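Local coordinates for periplasmic binding protein component of an ABC type zinc uptake transporter (Synechocystis sp., PDB 2OV1) that probably captures zinc in the periplasm and hands it to the membrane part of an ABC-type uptake transporter, at residues H165-Y170 / F210-F215. Numbering follows the deposited sequence.
Sequences HPSWAY and FGETQF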
loop_
_atom_site.group_PDB
_atom_site.type_symbol
_atom_site.label_atom_id
_atom_site.label_comp_id
_atom_site.label_asym_id
_atom_site.label_seq_id
_atom_site.Cartn_x
_atom_site.Cartn_y
_atom_site.Cartn_z
ATOM N N HIS A 165 -12.053 2.787 1.141
ATOM C CA HIS A 165 -11.034 3.089 2.149
ATOM C C HIS A 165 -9.960 3.972 1.538
ATOM O O HIS A 165 -9.553 3.773 0.397
ATOM C CB HIS A 165 -10.406 1.816 2.712
ATOM C CG HIS A 165 -11.195 1.207 3.822
ATOM N ND1 HIS A 165 -10.802 0.066 4.484
ATOM C CD2 HIS A 165 -12.370 1.585 4.392
ATOM C CE1 HIS A 165 -11.695 -0.239 5.409
ATOM N NE2 HIS A 165 -12.656 0.670 5.371
ATOM N N PRO A 166 -9.491 4.973 2.292
ATOM C CA PRO A 166 -8.459 5.881 1.789
ATOM C C PRO A 166 -7.073 5.263 1.893
ATOM O O PRO A 166 -6.274 5.645 2.741
ATOM C CB PRO A 166 -8.627 7.099 2.683
ATOM C CG PRO A 166 -8.922 6.470 4.002
ATOM C CD PRO A 166 -9.901 5.346 3.661
ATOM N N SER A 167 -6.801 4.303 1.021
ATOM C CA SER A 167 -5.514 3.637 1.014
ATOM C C SER A 167 -4.629 4.238 -0.068
ATOM O O SER A 167 -3.446 3.924 -0.133
ATOM C CB SER A 167 -5.690 2.145 0.729
ATOM O OG SER A 167 -6.715 1.591 1.525
ATOM N N TRP A 168 -5.197 5.104 -0.907
ATOM C CA TRP A 168 -4.431 5.674 -2.002
ATOM C C TRP A 168 -4.085 7.161 -1.889
ATOM O O TRP A 168 -4.050 7.872 -2.895
ATOM C CB TRP A 168 -5.161 5.373 -3.330
ATOM C CG TRP A 168 -5.675 3.950 -3.385
ATOM C CD1 TRP A 168 -6.796 3.456 -2.757
ATOM C CD2 TRP A 168 -5.012 2.809 -3.948
ATOM N NE1 TRP A 168 -6.860 2.093 -2.879
ATOM C CE2 TRP A 168 -5.780 1.665 -3.607
ATOM C CE3 TRP A 168 -3.842 2.635 -4.700
ATOM C CZ2 TRP A 168 -5.412 0.368 -3.995
ATOM C CZ3 TRP A 168 -3.477 1.343 -5.084
ATOM C CH2 TRP A 168 -4.259 0.229 -4.731
ATOM N N ALA A 169 -3.800 7.637 -0.681
ATOM C CA ALA A 169 -3.483 9.063 -0.502
ATOM C C ALA A 169 -2.153 9.443 -1.143
ATOM O O ALA A 169 -2.020 10.514 -1.737
ATOM C CB ALA A 169 -3.461 9.426 0.990
ATOM N N TYR A 170 -1.169 8.564 -1.008
ATOM C CA TYR A 170 0.142 8.809 -1.576
ATOM C C TYR A 170 0.069 8.707 -3.099
ATOM O O TYR A 170 0.434 9.641 -3.826
ATOM C CB TYR A 170 1.124 7.818 -0.963
ATOM C CG TYR A 170 1.426 8.157 0.486
ATOM C CD1 TYR A 170 2.358 9.146 0.804
ATOM C CD2 TYR A 170 0.757 7.522 1.539
ATOM C CE1 TYR A 170 2.624 9.497 2.127
ATOM C CE2 TYR A 170 1.016 7.872 2.878
ATOM C CZ TYR A 170 1.952 8.858 3.157
ATOM O OH TYR A 170 2.241 9.209 4.458
ATOM N N PHE A 210 -14.994 2.761 -5.956
ATOM C CA PHE A 210 -13.935 1.773 -5.838
ATOM C C PHE A 210 -13.803 1.216 -4.436
ATOM O O PHE A 210 -13.293 1.890 -3.543
ATOM C CB PHE A 210 -12.596 2.368 -6.265
ATOM C CG PHE A 210 -12.564 2.820 -7.692
ATOM C CD1 PHE A 210 -12.657 4.171 -8.015
ATOM C CD2 PHE A 210 -12.425 1.892 -8.721
ATOM C CE1 PHE A 210 -12.609 4.595 -9.344
ATOM C CE2 PHE A 210 -12.376 2.302 -10.052
ATOM C CZ PHE A 210 -12.467 3.659 -10.364
ATOM N N GLY A 211 -14.258 -0.019 -4.245
ATOM C CA GLY A 211 -14.176 -0.646 -2.936
ATOM C C GLY A 211 -12.820 -1.276 -2.717
ATOM O O GLY A 211 -12.030 -1.405 -3.655
ATOM N N GLU A 212 -12.535 -1.666 -1.482
ATOM C CA GLU A 212 -11.255 -2.293 -1.180
ATOM C C GLU A 212 -11.409 -3.806 -1.217
ATOM O O GLU A 212 -12.341 -4.366 -0.641
ATOM C CB GLU A 212 -10.751 -1.844 0.188
ATOM C CG GLU A 212 -9.320 -2.233 0.482
ATOM C CD GLU A 212 -8.591 -1.168 1.273
ATOM O OE1 GLU A 212 -8.170 -0.164 0.656
ATOM O OE2 GLU A 212 -8.448 -1.322 2.510
ATOM N N THR A 213 -10.473 -4.448 -1.902
ATOM C CA THR A 213 -10.464 -5.885 -2.099
ATOM C C THR A 213 -10.606 -6.762 -0.854
ATOM O O THR A 213 -11.213 -7.836 -0.917
ATOM C CB THR A 213 -9.195 -6.275 -2.864
ATOM O OG1 THR A 213 -9.196 -5.610 -4.135
ATOM C CG2 THR A 213 -9.137 -7.766 -3.084
ATOM N N GLN A 214 -10.067 -6.301 0.274
ATOM C CA GLN A 214 -10.132 -7.049 1.527
ATOM C C GLN A 214 -11.384 -6.751 2.334
ATOM O O GLN A 214 -11.531 -7.230 3.456
ATOM C CB GLN A 214 -8.905 -6.754 2.404
ATOM C CG GLN A 214 -7.574 -7.218 1.833
ATOM C CD GLN A 214 -7.062 -6.336 0.700
ATOM O OE1 GLN A 214 -6.315 -6.803 -0.158
ATOM N NE2 GLN A 214 -7.439 -5.054 0.707
ATOM N N PHE A 215 -12.284 -5.950 1.780
ATOM C CA PHE A 215 -13.503 -5.622 2.507
ATOM C C PHE A 215 -14.766 -5.931 1.727
ATOM O O PHE A 215 -14.735 -6.145 0.516
ATOM C CB PHE A 215 -13.517 -4.140 2.926
ATOM C CG PHE A 215 -12.475 -3.787 3.954
ATOM C CD1 PHE A 215 -11.192 -3.406 3.564
ATOM C CD2 PHE A 215 -12.764 -3.883 5.319
ATOM C CE1 PHE A 215 -10.211 -3.131 4.519
ATOM C CE2 PHE A 215 -11.791 -3.612 6.285
ATOM C CZ PHE A 215 -10.514 -3.236 5.888
HETATM O O HOH W 1 -10.968 1.416 -1.857
HETATM O O HOH W 2 -8.867 0.138 -1.820
#
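The imidazole of His165 turns its edge to one face of the Phe215 ring, a T-shaped pair with planes 66° apart. CE1 of His165 lies over the centre of the phenyl ring, 3.2 Å above its plane. At the phenyl edge, in plane, sits CG of Glu212. The contact joins the loop after strand 160-163, which leads into helix 169-174, to the end of strand 208-212 and the turn after it. The two strands are neighbours in a parallel sheet of this solute-binding protein 9 family member. His165 is a zinc ligand seen in this protein, as are His37 and His101.

The edge of the imidazole also meets the Glu212 carboxylate, whose plane stands nearly perpendicular to the ring, at 86°. Here ND1 of His165 gives a weak hydrogen bond to OE2 of Glu212, 3.4 Å long. Its other ring nitrogen, NE2, is hydrogen-bonded to Glu183. By touching this ligand, Glu212 and Phe215 probably act as second-shell residues that bear on how its imidazole is turned. Were Phe215 replaced by an alanine, the imidazole edge at CE1 would probably lose its aromatic partner and be freer to turn.

CG of Glu212 is anti to the backbone N (chi1 -169°), and a bend further along the chain takes the carboxylate to His165 and Ser167. OG of Ser167 donates to OE1 of Glu212 at 2.4 Å, a doubtfully short length. The type I turn from Glu212 to Phe215 brings the phenyl ring back beside the glutamate. A water donates to the same OE1 and lies in the plane of the Trp168 indole, at its edge, where it accepts from NE1 of Trp168 at 3.0 Å.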